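Local coordinates for putative acetyltransferase Sthe_0691 (PDB 3SHP), which probably transfers an acetyl group from acetyl-coenzyme A to a substrate that has not been identified, at residues Thr13-Ala18 with Ser68-Val73; Phe89-Trp94 with Val100-Ala105; Val124-Ala127 with Arg132-Ala135; Glu150-Ala155 with Val159-Tyr164. All coordinates share one frame; numbering follows the deposited sequence.

In the fold
All four contacts rest on one mixed, curled sheet. Contacts 2 and 3 are buried and set a helix against a strand: helix 98-116 on strand 84-91, then helix 131-139 on strand 121-127, the two strands being parallel neighbours. Apolar side chains and the stem of Arg102 do most of the work there, and Arg102 joins the two through Thr133. Contacts 1 and 4 lie at the surface, their centres about 26 Å apart, and rely more on hydrogen bonds: a tyrosine-glutamate bond and waters at 13-18 with 68-73, backbone pairing and a carboxylate at 150-155 with 159-164. Contact 1 touches contact 2 through Thr13 and Glu104; contact 3 pairs with contact 4 through Ile126 and Leu162.

Contact 1: residues Thr13-Ala18 with Ser68-Val73; sequences TVYLRA and SDEAVV
Strand 14-18 sends Tyr15 and Arg17 across to Glu70 in the turn and Val72 at the start of the strand that follows, in the beta hairpin of strands 58-66 and 72-80. Along this turn, Ser68 comes first: water 1 takes a bond from its N and gives one to Thr13 O. Asp69 then closes an Asx turn, its OD1 accepting Ala71 N from above the carboxylate plane. Glu70 carries the direct bond, its chain bending at chi2 (-71°) to bring the carboxylate back to the Tyr15 hydroxyl. Tyr15 OH donates to Glu70 OE1 over 2.5 Å, on the syn side of the carboxylate and near the ring plane; ring and carboxylate are turned 47° apart. A phenylalanine at Tyr15 would keep the ring but would probably leave Glu70 OE1 without this donor and its carboxylate freer to swing. Water 2 links Glu70 O to Arg17 NH2, lying in the guanidinium plane at 3.1 Å from NH2. Next, Val72 CG2 touches that same NH2 at 3.8 Å, while Arg17 NH1 bonds to Ala18 O and forms a salt bridge with Asp23. Strand 58-66 runs between the two backbones, pairing with strand 14-18, and helix 98-116 packs on Val14 and Leu16.

Contact 2: residues Phe89-Trp94 with Val100-Ala105; sequences FHMAPW and VLRAEA
Water 3 joins Phe89 O to Arg102 NH1, donating to the carbonyl over 2.9 Å and accepting from the arginine at 3.0 Å. It spans the first strand and helix of the beta-alpha-beta unit 84-91, 98-116, 121-127; in GNAT acetyltransferases, which this topology resembles, the equivalent strand-to-helix turn receives the coenzyme A pyrophosphate. The strand and helix segments run roughly antiparallel (148°). The arginine head is held at more than one point: NH2 forms a salt bridge with Asp99, and NH1 holds the water. Its stem leaves the helix with CG opposite the backbone N (chi1 -164°), which brings CG obliquely against the Phe89 ring, 4.2 Å from its centroid, in an off-centre CH-pi contact. A bend at chi3 (29°) then brings NH1 to within 3.6 Å of Met91 CG. Met91, present as selenomethionine, curls so that SE rests near Arg102 CB at 3.9 Å. Lys47 of a second subunit lies close to Arg102 NH2, a like charge that Asp99 probably offsets. One turn on, Ala105 CB meets the Phe89 ring at CE1, 4.1 Å away; one residue before Arg102, Leu101 CB meets Met91 CE at 4.0 Å.

Contact 3: residues Val124-Ala127 with Arg132-Ala135; sequences VEIA and RTLA
Ile126 CG2 makes the closest approach to the helix, touching both Leu134 and Thr133. Against Leu134 CD2 it stands at 3.4 Å, tighter than usual for two carbons; the two side chains lie alongside, pointing opposite ways. Against Thr133 CG2 the same methyl keeps a more relaxed 3.8 Å. The other branch of Ile126 ends with CD1 near Thr133 O at 4.0 Å. Leu134 CD1 reaches along the strand to Ala127 O, also 4.0 Å away, so one leucine spans two successive strand residues. What orients Thr133 is probably its hydroxyl: OG1 is hydrogen-bonded to Asp99 OD1 and Arg102 NE, two bonds that probably hold chi1 near -52°, with CG2 turned to the isoleucine. The buried hydroxyl is thus satisfied by two partners. Asp99 also takes the backbone N of Arg132 with its other oxygen, tying the first turn of helix 131-139 to the start of helix 98-116. Glu130, in the link between strand and helix, accepts from Ala127 N. The contact closes a strand-turn-helix connection, with helix 131-139 lying on strand 121-127. Leu106 of helix 98-116 covers Ile126 and Thr133, while Leu162 and Tyr164 of strand 157-167 pack on Leu134.

Contact 4: residues Glu150-Ala155 with Val159-Tyr164; sequences EAIARA and VDLLIY
The beta hairpin of strands 153-154 and 157-167 closes here with a pair of backbone bonds between Ile152 and Val159. Ile152 N donates to Val159 O over 2.9 Å, nearly straight on to the carbonyl oxygen, and Val159 N returns a bond of 2.9 Å to Ile152 O in the carbonyl plane. Both side chains of this antiparallel, hydrogen-bonded pair stand on the same face, Ile152 CB against Val159 CG2 at 3.9 Å. Ala151 also faces Val159, making a classic beta bulge where strand 143-151 ends and the chain turns a corner. The extra residue is used: Ala151 CB rests on Leu161 CB at 4.0 Å, and Ile152 CG1 meets that same CB at 4.0 Å. Just before the bulge, Glu150 N donates to Asp160 OD1 at 3.0 Å (N-H...O 158°), reaching the carboxylate on its anti side and 28° out of its plane. The other oxygen, OD2, forms a salt bridge with Arg147. An alanine at Asp160 removes the carboxylate, which would probably leave Glu150 N and Arg147 without their partner and let the corner shift. Beyond the pair, Arg154 CG lies 4.0 Å from Val159 CG1. A bend at chi2 (-65°) folds the guanidinium back so that one face, near its rim, covers Ile152 CG2, and its polar end forms salt bridges with Asp129 and Glu130. Glu150 packs on Val37 of one neighbouring subunit, Ala153 on Glu150 of another.

Contact 1: residues Thr13-Ala18 with Ser68-Val73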
loop_
_atom_site.group_PDB
_atom_site.type_symbol
_atom_site.label_atom_id
_atom_site.label_comp_id
_atom_site.label_asym_id
_atom_site.label_seq_id
_atom_site.Cartn_x
_atom_site.Cartn_y
_atom_site.Cartn_z
ATOM N N THR A 13 -34.559 21.830 -5.887
ATOM C CA THR A 13 -34.228 20.530 -5.308
ATOM C C THR A 13 -33.179 20.600 -4.216
ATOM O O THR A 13 -33.300 19.898 -3.207
ATOM C CB THR A 13 -33.714 19.571 -6.391
ATOM O OG1 THR A 13 -34.630 19.601 -7.482
ATOM C CG2 THR A 13 -33.688 18.175 -5.863
ATOM N N VAL A 14 -32.133 21.399 -4.436
ATOM C CA VAL A 14 -31.041 21.502 -3.485
ATOM C C VAL A 14 -30.758 22.944 -3.060
ATOM O O VAL A 14 -31.140 23.885 -3.743
ATOM C CB VAL A 14 -29.722 20.910 -4.060
ATOM C CG1 VAL A 14 -29.934 19.437 -4.537
ATOM C CG2 VAL A 14 -29.184 21.801 -5.171
ATOM N N TYR A 15 -30.066 23.097 -1.940
ATOM C CA TYR A 15 -29.510 24.384 -1.607
ATOM C C TYR A 15 -28.084 24.232 -1.172
ATOM O O TYR A 15 -27.665 23.139 -0.787
ATOM C CB TYR A 15 -30.338 25.129 -0.567
ATOM C CG TYR A 15 -30.409 24.535 0.811
ATOM C CD1 TYR A 15 -29.555 24.966 1.836
ATOM C CD2 TYR A 15 -31.383 23.597 1.118
ATOM C CE1 TYR A 15 -29.645 24.439 3.117
ATOM C CE2 TYR A 15 -31.486 23.074 2.385
ATOM C CZ TYR A 15 -30.614 23.495 3.382
ATOM O OH TYR A 15 -30.760 22.937 4.647
ATOM N N LEU A 16 -27.345 25.330 -1.293
ATOM C CA LEU A 16 -25.946 25.398 -0.943
ATOM C C LEU A 16 -25.795 26.302 0.252
ATOM O O LEU A 16 -26.427 27.367 0.338
ATOM C CB LEU A 16 -25.111 25.935 -2.120
ATOM C CG LEU A 16 -24.706 24.944 -3.232
ATOM C CD1 LEU A 16 -25.808 24.008 -3.645
ATOM C CD2 LEU A 16 -24.251 25.713 -4.448
ATOM N N ARG A 17 -24.948 25.867 1.176
ATOM C CA ARG A 17 -24.629 26.639 2.367
ATOM C C ARG A 17 -23.220 26.209 2.766
ATOM O O ARG A 17 -22.742 25.204 2.302
ATOM C CB ARG A 17 -25.615 26.310 3.493
ATOM C CG ARG A 17 -25.747 24.777 3.825
ATOM C CD ARG A 17 -26.115 24.563 5.301
ATOM N NE ARG A 17 -26.309 23.153 5.631
ATOM C CZ ARG A 17 -25.342 22.288 5.958
ATOM N NH1 ARG A 17 -24.057 22.671 6.014
ATOM N NH2 ARG A 17 -25.668 21.018 6.230
ATOM N N ALA A 18 -22.575 26.975 3.632
ATOM C CA ALA A 18 -21.246 26.635 4.125
ATOM C C ALA A 18 -21.247 25.225 4.706
ATOM O O ALA A 18 -22.120 24.872 5.502
ATOM C CB ALA A 18 -20.771 27.672 5.170
ATOM N N SER A 68 -35.794 18.112 0.154
ATOM C CA SER A 68 -36.848 17.187 0.649
ATOM C C SER A 68 -36.494 16.535 1.986
ATOM O O SER A 68 -37.343 16.442 2.860
ATOM C CB SER A 68 -37.222 16.126 -0.386
ATOM O OG SER A 68 -36.071 15.386 -0.786
ATOM N N ASP A 69 -35.241 16.134 2.181
ATOM C CA ASP A 69 -34.874 15.427 3.430
ATOM C C ASP A 69 -33.706 16.023 4.211
ATOM O O ASP A 69 -33.303 15.463 5.232
ATOM C CB ASP A 69 -34.613 13.919 3.164
ATOM C CG ASP A 69 -33.455 13.676 2.192
ATOM O OD1 ASP A 69 -32.911 14.656 1.645
ATOM O OD2 ASP A 69 -33.077 12.500 1.965
ATOM N N GLU A 70 -33.153 17.137 3.725
ATOM C CA GLU A 70 -32.025 17.810 4.385
ATOM C C GLU A 70 -30.726 17.020 4.358
ATOM O O GLU A 70 -29.801 17.316 5.124
ATOM C CB GLU A 70 -32.370 18.188 5.830
ATOM C CG GLU A 70 -33.450 19.259 5.939
ATOM C CD GLU A 70 -32.928 20.612 5.504
ATOM O OE1 GLU A 70 -31.742 20.883 5.763
ATOM O OE2 GLU A 70 -33.688 21.401 4.908
ATOM N N ALA A 71 -30.643 16.029 3.475
ATOM C CA ALA A 71 -29.444 15.216 3.357
ATOM C C ALA A 71 -28.359 15.988 2.624
ATOM O O ALA A 71 -28.620 16.662 1.618
ATOM C CB ALA A 71 -29.760 13.937 2.617
ATOM N N VAL A 72 -27.134 15.889 3.128
ATOM C CA VAL A 72 -25.993 16.455 2.416
ATOM C C VAL A 72 -25.678 15.455 1.304
ATOM O O VAL A 72 -25.283 14.316 1.599
ATOM C CB VAL A 72 -24.787 16.663 3.365
ATOM C CG1 VAL A 72 -23.507 17.053 2.567
ATOM C CG2 VAL A 72 -25.133 17.720 4.462
ATOM N N VAL A 73 -25.889 15.862 0.049
ATOM C CA VAL A 73 -25.732 14.979 -1.092
ATOM C C VAL A 73 -24.436 15.245 -1.877
ATOM O O VAL A 73 -24.073 14.488 -2.802
ATOM C CB VAL A 73 -26.967 15.029 -2.028
ATOM C CG1 VAL A 73 -28.231 14.631 -1.263
ATOM C CG2 VAL A 73 -27.114 16.436 -2.690
HETATM O O HOH W 1 -35.398 18.141 -2.571
HETATM O O HOH W 2 -28.324 19.485 6.188
#

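Contact 2: residues Phe89-Trp94 with Val100-Ala105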
loop_
_atom_site.group_PDB
_atom_site.type_symbol
_atom_site.label_atom_id
_atom_site.label_comp_id
_atom_site.label_asym_id
_atom_site.label_seq_id
_atom_site.Cartn_x
_atom_site.Cartn_y
_atom_site.Cartn_z
ATOM N N PHE A 89 -16.815 19.493 -7.893
ATOM C CA PHE A 89 -17.918 18.972 -7.095
ATOM C C PHE A 89 -17.579 17.553 -6.694
ATOM O O PHE A 89 -16.930 16.834 -7.461
ATOM C CB PHE A 89 -19.218 18.957 -7.912
ATOM C CG PHE A 89 -19.658 20.318 -8.377
ATOM C CD1 PHE A 89 -20.482 21.105 -7.585
ATOM C CD2 PHE A 89 -19.236 20.814 -9.602
ATOM C CE1 PHE A 89 -20.891 22.365 -8.007
ATOM C CE2 PHE A 89 -19.628 22.082 -10.035
ATOM C CZ PHE A 89 -20.471 22.860 -9.236
ATOM N N HIS A 90 -18.025 17.159 -5.508
ATOM C CA HIS A 90 -17.870 15.800 -5.018
ATOM C C HIS A 90 -19.269 15.368 -4.608
ATOM O O HIS A 90 -19.795 15.890 -3.638
ATOM C CB HIS A 90 -16.956 15.749 -3.791
ATOM C CG HIS A 90 -15.557 16.219 -4.036
ATOM N ND1 HIS A 90 -14.570 15.393 -4.539
ATOM C CD2 HIS A 90 -14.969 17.423 -3.829
ATOM C CE1 HIS A 90 -13.440 16.072 -4.643
ATOM N NE2 HIS A 90 -13.653 17.304 -4.211
HETATM N N MSE A 91 -19.884 14.446 -5.340
HETATM C CA MSE A 91 -21.262 14.015 -5.013
HETATM C C MSE A 91 -21.233 12.707 -4.229
HETATM O O MSE A 91 -20.321 11.915 -4.412
HETATM C CB MSE A 91 -22.102 13.842 -6.286
HETATM C CG MSE A 91 -22.030 15.056 -7.212
HETATM SE SE MSE A 91 -22.607 16.713 -6.351
HETATM C CE MSE A 91 -24.463 16.250 -6.147
ATOM N N ALA A 92 -22.214 12.480 -3.357
ATOM C CA ALA A 92 -22.265 11.230 -2.611
ATOM C C ALA A 92 -22.422 10.064 -3.583
ATOM O O ALA A 92 -23.191 10.143 -4.528
ATOM C CB ALA A 92 -23.393 11.235 -1.586
ATOM N N PRO A 93 -21.656 8.994 -3.367
ATOM C CA PRO A 93 -21.694 7.818 -4.236
ATOM C C PRO A 93 -23.009 7.033 -4.159
ATOM O O PRO A 93 -23.343 6.323 -5.117
ATOM C CB PRO A 93 -20.527 6.943 -3.713
ATOM C CG PRO A 93 -20.400 7.348 -2.259
ATOM C CD PRO A 93 -20.660 8.854 -2.294
ATOM N N TRP A 94 -23.734 7.155 -3.047
ATOM C CA TRP A 94 -25.026 6.482 -2.891
ATOM C C TRP A 94 -26.170 7.188 -3.629
ATOM O O TRP A 94 -27.292 6.687 -3.640
ATOM C CB TRP A 94 -25.396 6.319 -1.417
ATOM C CG TRP A 94 -25.237 7.568 -0.560
ATOM C CD1 TRP A 94 -24.175 7.879 0.248
ATOM C CD2 TRP A 94 -26.179 8.649 -0.412
ATOM N NE1 TRP A 94 -24.406 9.074 0.897
ATOM C CE2 TRP A 94 -25.620 9.569 0.513
ATOM C CE3 TRP A 94 -27.449 8.913 -0.949
ATOM C CZ2 TRP A 94 -26.261 10.749 0.885
ATOM C CZ3 TRP A 94 -28.107 10.085 -0.570
ATOM C CH2 TRP A 94 -27.497 11.002 0.340
ATOM N N VAL A 100 -28.072 15.215 -11.996
ATOM C CA VAL A 100 -29.173 16.216 -11.935
ATOM C C VAL A 100 -28.928 17.202 -10.789
ATOM O O VAL A 100 -29.135 18.405 -10.929
ATOM C CB VAL A 100 -30.595 15.559 -11.726
ATOM C CG1 VAL A 100 -31.714 16.621 -11.729
ATOM C CG2 VAL A 100 -30.916 14.540 -12.799
ATOM N N LEU A 101 -28.474 16.672 -9.660
ATOM C CA LEU A 101 -28.266 17.477 -8.469
ATOM C C LEU A 101 -26.973 18.296 -8.575
ATOM O O LEU A 101 -26.958 19.462 -8.185
ATOM C CB LEU A 101 -28.258 16.592 -7.211
ATOM C CG LEU A 101 -29.538 15.769 -6.957
ATOM C CD1 LEU A 101 -29.432 14.971 -5.689
ATOM C CD2 LEU A 101 -30.718 16.641 -6.838
ATOM N N ARG A 102 -25.898 17.698 -9.085
ATOM C CA ARG A 102 -24.682 18.454 -9.439
ATOM C C ARG A 102 -24.951 19.615 -10.398
ATOM O O ARG A 102 -24.460 20.714 -10.198
ATOM C CB ARG A 102 -23.612 17.547 -10.067
ATOM C CG ARG A 102 -22.197 18.208 -10.095
ATOM C CD ARG A 102 -21.134 17.288 -10.704
ATOM N NE ARG A 102 -21.764 16.405 -11.666
ATOM C CZ ARG A 102 -21.752 15.074 -11.587
ATOM N NH1 ARG A 102 -21.068 14.457 -10.629
ATOM N NH2 ARG A 102 -22.409 14.370 -12.494
ATOM N N ALA A 103 -25.735 19.358 -11.434
ATOM C CA ALA A 103 -26.053 20.369 -12.424
ATOM C C ALA A 103 -26.809 21.549 -11.789
ATOM O O ALA A 103 -26.502 22.697 -12.055
ATOM C CB ALA A 103 -26.870 19.765 -13.554
ATOM N N GLU A 104 -27.782 21.247 -10.936
ATOM C CA GLU A 104 -28.532 22.287 -10.230
ATOM C C GLU A 104 -27.580 23.092 -9.345
ATOM O O GLU A 104 -27.645 24.305 -9.321
ATOM C CB GLU A 104 -29.696 21.707 -9.415
ATOM C CG GLU A 104 -30.509 22.800 -8.727
ATOM C CD GLU A 104 -31.831 22.306 -8.148
ATOM O OE1 GLU A 104 -32.568 21.576 -8.849
ATOM O OE2 GLU A 104 -32.143 22.653 -6.991
ATOM N N ALA A 105 -26.684 22.404 -8.643
ATOM C CA ALA A 105 -25.716 23.065 -7.776
ATOM C C ALA A 105 -24.839 24.035 -8.581
ATOM O O ALA A 105 -24.512 25.121 -8.110
ATOM C CB ALA A 105 -24.854 22.046 -7.070
HETATM O O HOH W 3 -18.559 15.405 -9.325
#

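Contact 3: residues Val124-Ala127 with Arg132-Ala135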
loop_
_atom_site.group_PDB
_atom_site.type_symbol
_atom_site.label_atom_id
_atom_site.label_comp_id
_atom_site.label_asym_id
_atom_site.label_seq_id
_atom_site.Cartn_x
_atom_site.Cartn_y
_atom_site.Cartn_z
ATOM N N VAL A 124 -14.080 25.492 -13.817
ATOM C CA VAL A 124 -14.870 24.376 -13.285
ATOM C C VAL A 124 -14.475 23.042 -13.939
ATOM O O VAL A 124 -14.413 22.932 -15.173
ATOM C CB VAL A 124 -16.388 24.598 -13.519
ATOM C CG1 VAL A 124 -17.217 23.575 -12.745
ATOM C CG2 VAL A 124 -16.805 26.037 -13.116
ATOM N N GLU A 125 -14.251 22.025 -13.116
ATOM C CA GLU A 125 -13.992 20.660 -13.591
ATOM C C GLU A 125 -15.321 19.966 -13.851
ATOM O O GLU A 125 -16.213 19.976 -12.962
ATOM C CB GLU A 125 -13.236 19.853 -12.533
ATOM C CG GLU A 125 -11.831 20.322 -12.246
ATOM C CD GLU A 125 -11.017 19.286 -11.415
ATOM O OE1 GLU A 125 -11.625 18.327 -10.872
ATOM O OE2 GLU A 125 -9.774 19.446 -11.303
ATOM N N ILE A 126 -15.470 19.391 -15.059
ATOM C CA ILE A 126 -16.656 18.615 -15.414
ATOM C C ILE A 126 -16.285 17.436 -16.310
ATOM O O ILE A 126 -15.655 17.620 -17.346
ATOM C CB ILE A 126 -17.733 19.461 -16.160
ATOM C CG1 ILE A 126 -18.027 20.781 -15.420
ATOM C CG2 ILE A 126 -19.035 18.642 -16.325
ATOM C CD1 ILE A 126 -18.895 21.750 -16.226
ATOM N N ALA A 127 -16.681 16.228 -15.921
ATOM C CA ALA A 127 -16.304 15.055 -16.696
ATOM C C ALA A 127 -17.123 15.039 -17.976
ATOM O O ALA A 127 -18.270 15.465 -17.974
ATOM C CB ALA A 127 -16.527 13.767 -15.893
ATOM N N ARG A 132 -25.877 16.682 -17.927
ATOM C CA ARG A 132 -26.636 17.764 -17.348
ATOM C C ARG A 132 -25.723 18.840 -16.785
ATOM O O ARG A 132 -25.980 20.023 -16.967
ATOM C CB ARG A 132 -27.578 17.214 -16.293
ATOM C CG ARG A 132 -28.606 16.284 -16.905
ATOM C CD ARG A 132 -29.499 15.702 -15.862
ATOM N NE ARG A 132 -30.246 14.551 -16.370
ATOM C CZ ARG A 132 -31.411 14.627 -17.021
ATOM N NH1 ARG A 132 -31.978 15.806 -17.279
ATOM N NH2 ARG A 132 -32.012 13.511 -17.426
ATOM N N THR A 133 -24.651 18.432 -16.116
ATOM C CA THR A 133 -23.681 19.386 -15.585
ATOM C C THR A 133 -22.999 20.168 -16.729
ATOM O O THR A 133 -22.834 21.383 -16.652
ATOM C CB THR A 133 -22.657 18.678 -14.662
ATOM O OG1 THR A 133 -23.370 17.908 -13.678
ATOM C CG2 THR A 133 -21.759 19.685 -13.953
ATOM N N LEU A 134 -22.633 19.481 -17.806
ATOM C CA LEU A 134 -22.100 20.190 -18.978
ATOM C C LEU A 134 -23.118 21.220 -19.492
ATOM O O LEU A 134 -22.753 22.370 -19.803
ATOM C CB LEU A 134 -21.737 19.210 -20.089
ATOM C CG LEU A 134 -20.559 18.290 -19.747
ATOM C CD1 LEU A 134 -20.503 17.190 -20.782
ATOM C CD2 LEU A 134 -19.227 19.076 -19.690
ATOM N N ALA A 135 -24.390 20.809 -19.569
ATOM C CA ALA A 135 -25.418 21.710 -20.089
ATOM C C ALA A 135 -25.616 22.897 -19.153
ATOM O O ALA A 135 -25.814 24.024 -19.618
ATOM C CB ALA A 135 -26.720 20.971 -20.334
#

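Contact 4: residues Glu150-Ala155 with Val159-Tyr164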
loop_
_atom_site.group_PDB
_atom_site.type_symbol
_atom_site.label_atom_id
_atom_site.label_comp_id
_atom_site.label_asym_id
_atom_site.label_seq_id
_atom_site.Cartn_x
_atom_site.Cartn_y
_atom_site.Cartn_z
ATOM N N GLU A 150 -9.196 10.894 -21.036
ATOM C CA GLU A 150 -9.292 9.662 -20.277
ATOM C C GLU A 150 -8.766 9.811 -18.886
ATOM O O GLU A 150 -8.200 8.883 -18.324
ATOM C CB GLU A 150 -8.564 8.554 -21.012
ATOM C CG GLU A 150 -9.276 8.265 -22.297
ATOM C CD GLU A 150 -8.990 6.922 -22.740
ATOM O OE1 GLU A 150 -7.795 6.630 -22.937
ATOM O OE2 GLU A 150 -9.936 6.144 -22.865
ATOM N N ALA A 151 -8.973 10.988 -18.316
ATOM C CA ALA A 151 -8.465 11.271 -17.004
ATOM C C ALA A 151 -9.319 10.629 -15.921
ATOM O O ALA A 151 -8.827 10.428 -14.810
ATOM C CB ALA A 151 -8.366 12.787 -16.791
ATOM N N ILE A 152 -10.582 10.310 -16.217
ATOM C CA ILE A 152 -11.527 9.868 -15.187
ATOM C C ILE A 152 -11.889 8.389 -15.362
ATOM O O ILE A 152 -12.432 8.002 -16.406
ATOM C CB ILE A 152 -12.848 10.725 -15.197
ATOM C CG1 ILE A 152 -12.584 12.257 -15.116
ATOM C CG2 ILE A 152 -13.794 10.294 -14.074
ATOM C CD1 ILE A 152 -11.680 12.681 -13.978
ATOM N N ALA A 153 -11.602 7.567 -14.350
ATOM C CA ALA A 153 -12.037 6.151 -14.344
ATOM C C ALA A 153 -13.558 6.006 -14.233
ATOM O O ALA A 153 -14.170 6.618 -13.377
ATOM C CB ALA A 153 -11.365 5.366 -13.182
ATOM N N ARG A 154 -14.147 5.200 -15.111
ATOM C CA ARG A 154 -15.521 4.746 -14.976
ATOM C C ARG A 154 -15.527 3.211 -15.032
ATOM O O ARG A 154 -14.475 2.557 -15.170
ATOM C CB ARG A 154 -16.412 5.327 -16.103
ATOM C CG ARG A 154 -16.522 6.870 -16.156
ATOM C CD ARG A 154 -17.232 7.450 -14.903
ATOM N NE ARG A 154 -17.588 8.851 -15.105
ATOM C CZ ARG A 154 -17.586 9.789 -14.158
ATOM N NH1 ARG A 154 -17.231 9.519 -12.898
ATOM N NH2 ARG A 154 -17.936 11.027 -14.477
ATOM N N ALA A 155 -16.714 2.632 -14.954
ATOM C CA ALA A 155 -16.832 1.203 -14.990
ATOM C C ALA A 155 -16.531 0.749 -16.411
ATOM O O ALA A 155 -17.235 1.155 -17.357
ATOM C CB ALA A 155 -18.231 0.786 -14.564
ATOM N N VAL A 159 -13.230 8.329 -19.133
ATOM C CA VAL A 159 -13.746 9.478 -19.862
ATOM C C VAL A 159 -12.883 10.714 -19.604
ATOM O O VAL A 159 -12.138 10.774 -18.619
ATOM C CB VAL A 159 -15.215 9.783 -19.528
ATOM C CG1 VAL A 159 -16.099 8.522 -19.733
ATOM C CG2 VAL A 159 -15.340 10.339 -18.132
ATOM N N ASP A 160 -12.984 11.689 -20.496
ATOM C CA ASP A 160 -12.175 12.886 -20.383
ATOM C C ASP A 160 -12.643 13.714 -19.215
ATOM O O ASP A 160 -13.834 13.770 -18.911
ATOM C CB ASP A 160 -12.272 13.754 -21.645
ATOM C CG ASP A 160 -11.865 13.026 -22.907
ATOM O OD1 ASP A 160 -11.291 11.918 -22.850
ATOM O OD2 ASP A 160 -12.141 13.574 -23.984
ATOM N N LEU A 161 -11.708 14.386 -18.570
ATOM C CA LEU A 161 -12.074 15.505 -17.717
ATOM C C LEU A 161 -12.008 16.772 -18.563
ATOM O O LEU A 161 -11.000 17.019 -19.243
ATOM C CB LEU A 161 -11.112 15.641 -16.542
ATOM C CG LEU A 161 -11.519 16.749 -15.555
ATOM C CD1 LEU A 161 -12.926 16.450 -14.990
ATOM C CD2 LEU A 161 -10.461 16.972 -14.428
ATOM N N LEU A 162 -13.066 17.573 -18.507
ATOM C CA LEU A 162 -13.114 18.822 -19.233
ATOM C C LEU A 162 -13.007 19.944 -18.243
ATOM O O LEU A 162 -13.499 19.817 -17.129
ATOM C CB LEU A 162 -14.430 18.943 -20.009
ATOM C CG LEU A 162 -14.736 17.818 -21.010
ATOM C CD1 LEU A 162 -16.061 18.064 -21.768
ATOM C CD2 LEU A 162 -13.582 17.701 -21.965
ATOM N N ILE A 163 -12.356 21.037 -18.638
ATOM C CA ILE A 163 -12.294 22.242 -17.816
ATOM C C ILE A 163 -13.047 23.349 -18.531
ATOM O O ILE A 163 -12.670 23.760 -19.644
ATOM C CB ILE A 163 -10.855 22.729 -17.592
ATOM C CG1 ILE A 163 -9.946 21.585 -17.131
ATOM C CG2 ILE A 163 -10.847 23.931 -16.635
ATOM C CD1 ILE A 163 -10.254 21.071 -15.712
ATOM N N TYR A 164 -14.116 23.819 -17.893
ATOM C CA TYR A 164 -14.945 24.881 -18.438
ATOM C C TYR A 164 -14.536 26.175 -17.768
ATOM O O TYR A 164 -14.248 26.187 -16.568
ATOM C CB TYR A 164 -16.439 24.593 -18.173
ATOM C CG TYR A 164 -17.086 23.798 -19.281
ATOM C CD1 TYR A 164 -16.718 22.473 -19.515
ATOM C CD2 TYR A 164 -18.058 24.368 -20.097
ATOM C CE1 TYR A 164 -17.284 21.745 -20.541
ATOM C CE2 TYR A 164 -18.654 23.635 -21.135
ATOM C CZ TYR A 164 -18.264 22.324 -21.333
ATOM O OH TYR A 164 -18.828 21.565 -22.335
#